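Local coordinates for protein Pgp2 (PDB 6XJ6) that probably trims peptidoglycan as an LD-carboxypeptidase of the YkuD family and, through a pocket on its accessory NTF2 domain, binds peptidoglycan to direct helical cell shape, at residues D171-W183 / K269-I283. Sequence-based numbering, arbitrary orientation.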
loop_
_atom_site.group_PDB
_atom_site.type_symbol
_atom_site.label_atom_id
_atom_site.label_comp_id
_atom_site.label_asym_id
_atom_site.label_seq_id
_atom_site.Cartn_x
_atom_site.Cartn_y
_atom_site.Cartn_z
ATOM N N ASP A 171 -10.881 0.046 14.899
ATOM C CA ASP A 171 -11.863 -1.020 14.724
ATOM C C ASP A 171 -11.707 -1.695 13.371
ATOM O O ASP A 171 -11.913 -2.907 13.248
ATOM C CB ASP A 171 -13.277 -0.461 14.863
ATOM C CG ASP A 171 -14.339 -1.538 14.750
ATOM O OD1 ASP A 171 -14.562 -2.255 15.749
ATOM O OD2 ASP A 171 -14.942 -1.672 13.659
ATOM N N GLN A 172 -11.344 -0.919 12.343
ATOM C CA GLN A 172 -11.173 -1.467 11.001
ATOM C C GLN A 172 -9.914 -2.325 10.907
ATOM O O GLN A 172 -9.930 -3.397 10.293
ATOM C CB GLN A 172 -11.121 -0.325 9.981
ATOM C CG GLN A 172 -12.444 0.420 9.820
ATOM C CD GLN A 172 -12.338 1.693 8.977
ATOM O OE1 GLN A 172 -11.252 2.101 8.556
ATOM N NE2 GLN A 172 -13.477 2.329 8.733
ATOM N N ILE A 173 -8.806 -1.863 11.489
ATOM C CA ILE A 173 -7.596 -2.676 11.484
ATOM C C ILE A 173 -7.838 -3.982 12.223
ATOM O O ILE A 173 -7.441 -5.058 11.765
ATOM C CB ILE A 173 -6.416 -1.881 12.072
ATOM C CG1 ILE A 173 -6.050 -0.739 11.123
ATOM C CG2 ILE A 173 -5.230 -2.801 12.362
ATOM C CD1 ILE A 173 -4.872 0.075 11.565
ATOM N N ALA A 174 -8.503 -3.909 13.377
ATOM C CA ALA A 174 -8.750 -5.110 14.166
ATOM C C ALA A 174 -9.657 -6.086 13.428
ATOM O O ALA A 174 -9.412 -7.302 13.435
ATOM C CB ALA A 174 -9.360 -4.725 15.510
ATOM N N SER A 175 -10.722 -5.581 12.803
ATOM C CA SER A 175 -11.614 -6.473 12.072
ATOM C C SER A 175 -10.903 -7.094 10.876
ATOM O O SER A 175 -11.088 -8.281 10.582
ATOM C CB SER A 175 -12.883 -5.737 11.644
ATOM O OG SER A 175 -12.625 -4.810 10.605
ATOM N N LEU A 176 -10.072 -6.313 10.181
ATOM C CA LEU A 176 -9.361 -6.857 9.031
ATOM C C LEU A 176 -8.357 -7.923 9.449
ATOM O O LEU A 176 -8.195 -8.934 8.758
ATOM C CB LEU A 176 -8.671 -5.739 8.251
ATOM C CG LEU A 176 -9.574 -4.886 7.358
ATOM C CD1 LEU A 176 -8.773 -3.741 6.774
ATOM C CD2 LEU A 176 -10.210 -5.708 6.242
ATOM N N LEU A 177 -7.669 -7.721 10.574
ATOM C CA LEU A 177 -6.732 -8.737 11.043
ATOM C C LEU A 177 -7.456 -10.024 11.408
ATOM O O LEU A 177 -6.972 -11.124 11.110
ATOM C CB LEU A 177 -5.931 -8.209 12.228
ATOM C CG LEU A 177 -4.809 -7.250 11.842
ATOM C CD1 LEU A 177 -4.318 -6.463 13.031
ATOM C CD2 LEU A 177 -3.663 -8.035 11.226
ATOM N N ALA A 178 -8.616 -9.913 12.054
ATOM C CA ALA A 178 -9.401 -11.105 12.342
ATOM C C ALA A 178 -9.841 -11.790 11.053
ATOM O O ALA A 178 -9.797 -13.022 10.953
ATOM C CB ALA A 178 -10.602 -10.737 13.205
ATOM N N ASP A 179 -10.257 -11.008 10.051
ATOM C CA ASP A 179 -10.622 -11.587 8.761
ATOM C C ASP A 179 -9.422 -12.248 8.095
ATOM O O ASP A 179 -9.541 -13.336 7.516
ATOM C CB ASP A 179 -11.184 -10.507 7.839
ATOM C CG ASP A 179 -12.578 -10.060 8.225
ATOM O OD1 ASP A 179 -13.257 -10.774 8.994
ATOM O OD2 ASP A 179 -13.000 -8.987 7.732
ATOM N N LEU A 180 -8.259 -11.594 8.154
ATOM C CA LEU A 180 -7.048 -12.159 7.565
ATOM C C LEU A 180 -6.768 -13.557 8.107
ATOM O O LEU A 180 -6.455 -14.478 7.346
ATOM C CB LEU A 180 -5.868 -11.235 7.852
ATOM C CG LEU A 180 -4.511 -11.670 7.295
ATOM C CD1 LEU A 180 -4.490 -11.551 5.781
ATOM C CD2 LEU A 180 -3.406 -10.846 7.912
ATOM N N PHE A 181 -6.843 -13.728 9.431
ATOM C CA PHE A 181 -6.532 -15.031 10.008
ATOM C C PHE A 181 -7.659 -16.036 9.799
ATOM O O PHE A 181 -7.407 -17.247 9.784
ATOM C CB PHE A 181 -6.125 -14.874 11.476
ATOM C CG PHE A 181 -4.718 -14.403 11.625
ATOM C CD1 PHE A 181 -3.670 -15.306 11.603
ATOM C CD2 PHE A 181 -4.430 -13.057 11.702
ATOM C CE1 PHE A 181 -2.365 -14.878 11.694
ATOM C CE2 PHE A 181 -3.122 -12.621 11.790
ATOM C CZ PHE A 181 -2.089 -13.535 11.787
ATOM N N THR A 182 -8.894 -15.559 9.619
ATOM C CA THR A 182 -9.995 -16.446 9.265
ATOM C C THR A 182 -9.833 -16.947 7.838
ATOM O O THR A 182 -10.059 -18.131 7.552
ATOM C CB THR A 182 -11.321 -15.700 9.425
ATOM O OG1 THR A 182 -11.453 -15.240 10.781
ATOM C CG2 THR A 182 -12.508 -16.601 9.077
ATOM N N TRP A 183 -9.430 -16.053 6.935
ATOM C CA TRP A 183 -9.112 -16.436 5.564
ATOM C C TRP A 183 -7.941 -17.413 5.529
ATOM O O TRP A 183 -7.978 -18.413 4.801
ATOM C CB TRP A 183 -8.812 -15.149 4.795
ATOM C CG TRP A 183 -8.165 -15.249 3.435
ATOM C CD1 TRP A 183 -8.769 -15.553 2.248
ATOM C CD2 TRP A 183 -6.801 -14.960 3.127
ATOM N NE1 TRP A 183 -7.855 -15.499 1.227
ATOM C CE2 TRP A 183 -6.638 -15.132 1.741
ATOM C CE3 TRP A 183 -5.697 -14.577 3.894
ATOM C CZ2 TRP A 183 -5.415 -14.933 1.102
ATOM C CZ3 TRP A 183 -4.484 -14.389 3.265
ATOM C CH2 TRP A 183 -4.351 -14.568 1.880
ATOM N N LYS A 269 3.670 -11.620 0.494
ATOM C CA LYS A 269 2.261 -11.545 0.148
ATOM C C LYS A 269 1.775 -10.110 0.299
ATOM O O LYS A 269 2.185 -9.394 1.218
ATOM C CB LYS A 269 1.430 -12.414 1.094
ATOM C CG LYS A 269 1.692 -13.904 0.985
ATOM C CD LYS A 269 1.059 -14.517 -0.248
ATOM C CE LYS A 269 -0.470 -14.481 -0.204
ATOM N NZ LYS A 269 -1.053 -15.064 -1.444
ATOM N N ILE A 270 0.874 -9.702 -0.592
ATOM C CA ILE A 270 0.193 -8.416 -0.474
ATOM C C ILE A 270 -1.265 -8.615 -0.850
ATOM O O ILE A 270 -1.568 -9.250 -1.866
ATOM C CB ILE A 270 0.800 -7.312 -1.361
ATOM C CG1 ILE A 270 2.326 -7.265 -1.229
ATOM C CG2 ILE A 270 0.181 -5.972 -0.987
ATOM C CD1 ILE A 270 2.996 -6.267 -2.167
ATOM N N LEU A 271 -2.162 -8.088 -0.024
ATOM C CA LEU A 271 -3.579 -8.004 -0.337
ATOM C C LEU A 271 -3.975 -6.538 -0.401
ATOM O O LEU A 271 -3.601 -5.749 0.473
ATOM C CB LEU A 271 -4.427 -8.698 0.734
ATOM C CG LEU A 271 -4.136 -10.169 1.032
ATOM C CD1 LEU A 271 -5.011 -10.658 2.171
ATOM C CD2 LEU A 271 -4.349 -11.029 -0.198
ATOM N N TYR A 272 -4.723 -6.180 -1.433
ATOM C CA TYR A 272 -5.410 -4.898 -1.509
ATOM C C TYR A 272 -6.881 -5.201 -1.282
ATOM O O TYR A 272 -7.460 -6.014 -2.002
ATOM C CB TYR A 272 -5.168 -4.235 -2.871
ATOM C CG TYR A 272 -3.710 -3.868 -3.065
ATOM C CD1 TYR A 272 -2.796 -4.808 -3.518
ATOM C CD2 TYR A 272 -3.237 -2.608 -2.730
ATOM C CE1 TYR A 272 -1.462 -4.503 -3.652
ATOM C CE2 TYR A 272 -1.891 -2.286 -2.870
ATOM C CZ TYR A 272 -1.013 -3.240 -3.327
ATOM O OH TYR A 272 0.321 -2.940 -3.451
ATOM N N VAL A 273 -7.470 -4.590 -0.254
ATOM C CA VAL A 273 -8.795 -4.978 0.205
ATOM C C VAL A 273 -9.671 -3.752 0.414
ATOM O O VAL A 273 -9.194 -2.632 0.587
ATOM C CB VAL A 273 -8.736 -5.810 1.514
ATOM C CG1 VAL A 273 -7.745 -6.962 1.388
ATOM C CG2 VAL A 273 -8.383 -4.932 2.721
ATOM N N LYS A 274 -10.976 -3.986 0.400
ATOM C CA LYS A 274 -11.940 -3.037 0.925
ATOM C C LYS A 274 -12.688 -3.693 2.077
ATOM O O LYS A 274 -12.654 -4.914 2.251
ATOM C CB LYS A 274 -12.932 -2.583 -0.151
ATOM C CG LYS A 274 -13.819 -3.688 -0.680
ATOM C CD LYS A 274 -14.763 -3.184 -1.751
ATOM C CE LYS A 274 -15.529 -4.333 -2.358
ATOM N NZ LYS A 274 -16.378 -3.909 -3.505
ATOM N N ILE A 275 -13.352 -2.866 2.875
ATOM C CA ILE A 275 -14.278 -3.336 3.896
ATOM C C ILE A 275 -15.682 -3.129 3.353
ATOM O O ILE A 275 -16.070 -1.997 3.038
ATOM C CB ILE A 275 -14.085 -2.592 5.225
ATOM C CG1 ILE A 275 -12.682 -2.839 5.777
ATOM C CG2 ILE A 275 -15.117 -3.056 6.219
ATOM C CD1 ILE A 275 -12.356 -2.009 6.997
ATOM N N ASP A 276 -16.448 -4.212 3.242
ATOM C CA ASP A 276 -17.757 -4.121 2.618
ATOM C C ASP A 276 -18.779 -3.540 3.598
ATOM O O ASP A 276 -18.469 -3.216 4.749
ATOM C CB ASP A 276 -18.166 -5.469 2.019
ATOM C CG ASP A 276 -18.565 -6.505 3.064
ATOM O OD1 ASP A 276 -18.639 -6.192 4.272
ATOM O OD2 ASP A 276 -18.809 -7.661 2.655
ATOM N N SER A 277 -20.017 -3.392 3.123
ATOM C CA SER A 277 -21.056 -2.754 3.922
ATOM C C SER A 277 -21.363 -3.525 5.199
ATOM O O SER A 277 -21.924 -2.947 6.136
ATOM C CB SER A 277 -22.332 -2.599 3.093
ATOM O OG SER A 277 -22.859 -3.862 2.727
ATOM N N LYS A 278 -21.024 -4.810 5.254
ATOM C CA LYS A 278 -21.223 -5.617 6.448
ATOM C C LYS A 278 -19.968 -5.699 7.306
ATOM O O LYS A 278 -19.927 -6.487 8.256
ATOM C CB LYS A 278 -21.714 -7.014 6.061
ATOM C CG LYS A 278 -22.901 -7.003 5.094
ATOM C CD LYS A 278 -24.066 -6.165 5.621
ATOM C CE LYS A 278 -25.153 -5.989 4.573
ATOM N NZ LYS A 278 -26.154 -4.967 4.990
ATOM N N GLY A 279 -18.952 -4.897 6.994
ATOM C CA GLY A 279 -17.753 -4.844 7.802
ATOM C C GLY A 279 -16.758 -5.946 7.541
ATOM O O GLY A 279 -15.880 -6.173 8.376
ATOM N N LYS A 280 -16.855 -6.632 6.402
ATOM C CA LYS A 280 -16.029 -7.794 6.108
ATOM C C LYS A 280 -14.996 -7.470 5.036
ATOM O O LYS A 280 -15.275 -6.721 4.093
ATOM C CB LYS A 280 -16.888 -8.965 5.626
ATOM C CG LYS A 280 -16.101 -10.235 5.363
ATOM C CD LYS A 280 -17.013 -11.406 5.021
ATOM C CE LYS A 280 -16.210 -12.688 4.878
ATOM N NZ LYS A 280 -17.056 -13.904 4.836
ATOM N N MET A 281 -13.815 -8.067 5.182
ATOM C CA MET A 281 -12.749 -7.928 4.198
ATOM C C MET A 281 -13.164 -8.522 2.860
ATOM O O MET A 281 -13.665 -9.648 2.792
ATOM C CB MET A 281 -11.511 -8.671 4.695
ATOM C CG MET A 281 -10.329 -8.595 3.749
ATOM S SD MET A 281 -8.845 -9.366 4.403
ATOM C CE MET A 281 -9.210 -11.087 4.120
ATOM N N LYS A 282 -12.919 -7.771 1.789
ATOM C CA LYS A 282 -13.092 -8.263 0.428
ATOM C C LYS A 282 -11.817 -7.966 -0.344
ATOM O O LYS A 282 -11.447 -6.799 -0.509
ATOM C CB LYS A 282 -14.298 -7.607 -0.248
ATOM C CG LYS A 282 -15.633 -8.065 0.314
ATOM C CD LYS A 282 -15.914 -9.526 -0.018
ATOM C CE LYS A 282 -17.307 -9.929 0.414
ATOM N NZ LYS A 282 -17.661 -11.298 -0.053
ATOM N N ILE A 283 -11.159 -9.020 -0.818
ATOM C CA ILE A 283 -9.880 -8.894 -1.510
ATOM C C ILE A 283 -10.128 -8.431 -2.940
ATOM O O ILE A 283 -10.935 -9.023 -3.668
ATOM C CB ILE A 283 -9.126 -10.233 -1.477
ATOM C CG1 ILE A 283 -8.773 -10.601 -0.033
ATOM C CG2 ILE A 283 -7.865 -10.172 -2.343
ATOM C CD1 ILE A 283 -8.408 -12.044 0.152
HETATM O O HOH W 1 -13.177 -6.351 8.382
HETATM O O HOH W 2 -15.524 -9.125 9.698
#
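Leu176 against Met281, and Trp183 against Leu271 and Ile283, illustrate how an NTF2-like domain lays a long helix across its curved antiparallel sheet. The helix 171-183 runs at 118° to strand 269-275, and successive turns meet different parts of the hairpin. At the middle, Leu176 lays CD2 over the two paired strands: it lies 3.6 Å from Met281 CB and also touches Val273 CG2 and Ile275 CG1. One turn back, the tip of Ile275 rests on the aliphatic part of Gln172, where Ile275 CD1 lies 3.6 Å from Gln172 CB, while the amide oxygen of Gln172 goes on to Tyr250 of strand 249-260. At the other end Trp183, its CG turned anti to the backbone N (chi1 167°), presents one ring face to the sheet. Leu271 CD1 stands over the six-membered ring, 4.2 Å from its centroid, and Ile283 CD1 over the five-membered ring at 4.0 Å, a pair of CH-pi contacts from adjacent strands. The indole NE1 is hydrogen-bonded to the hydroxyl of Tyr199, and the ring of Tyr195 meets the indole with its plane nearly parallel, so polar and aromatic neighbours also constrain the ring. Met281 runs past Asp179 in the opposite direction, and its bent end brings CE to 4.1 Å from Trp183 CB. The polar link lies beside this apolar row, where the hairpin's type I turn from Asp276 to Gly279 leads into the second strand. Water 1 joins Ser175 OG, Asp179 OD2 and Gly279 O, accepting from the serine and donating to the other two. The same Asp179 OD2 accepts the backbone N-H of Met281, N to OD2 2.8 Å, the nitrogen sitting 40° out of the carboxylate plane.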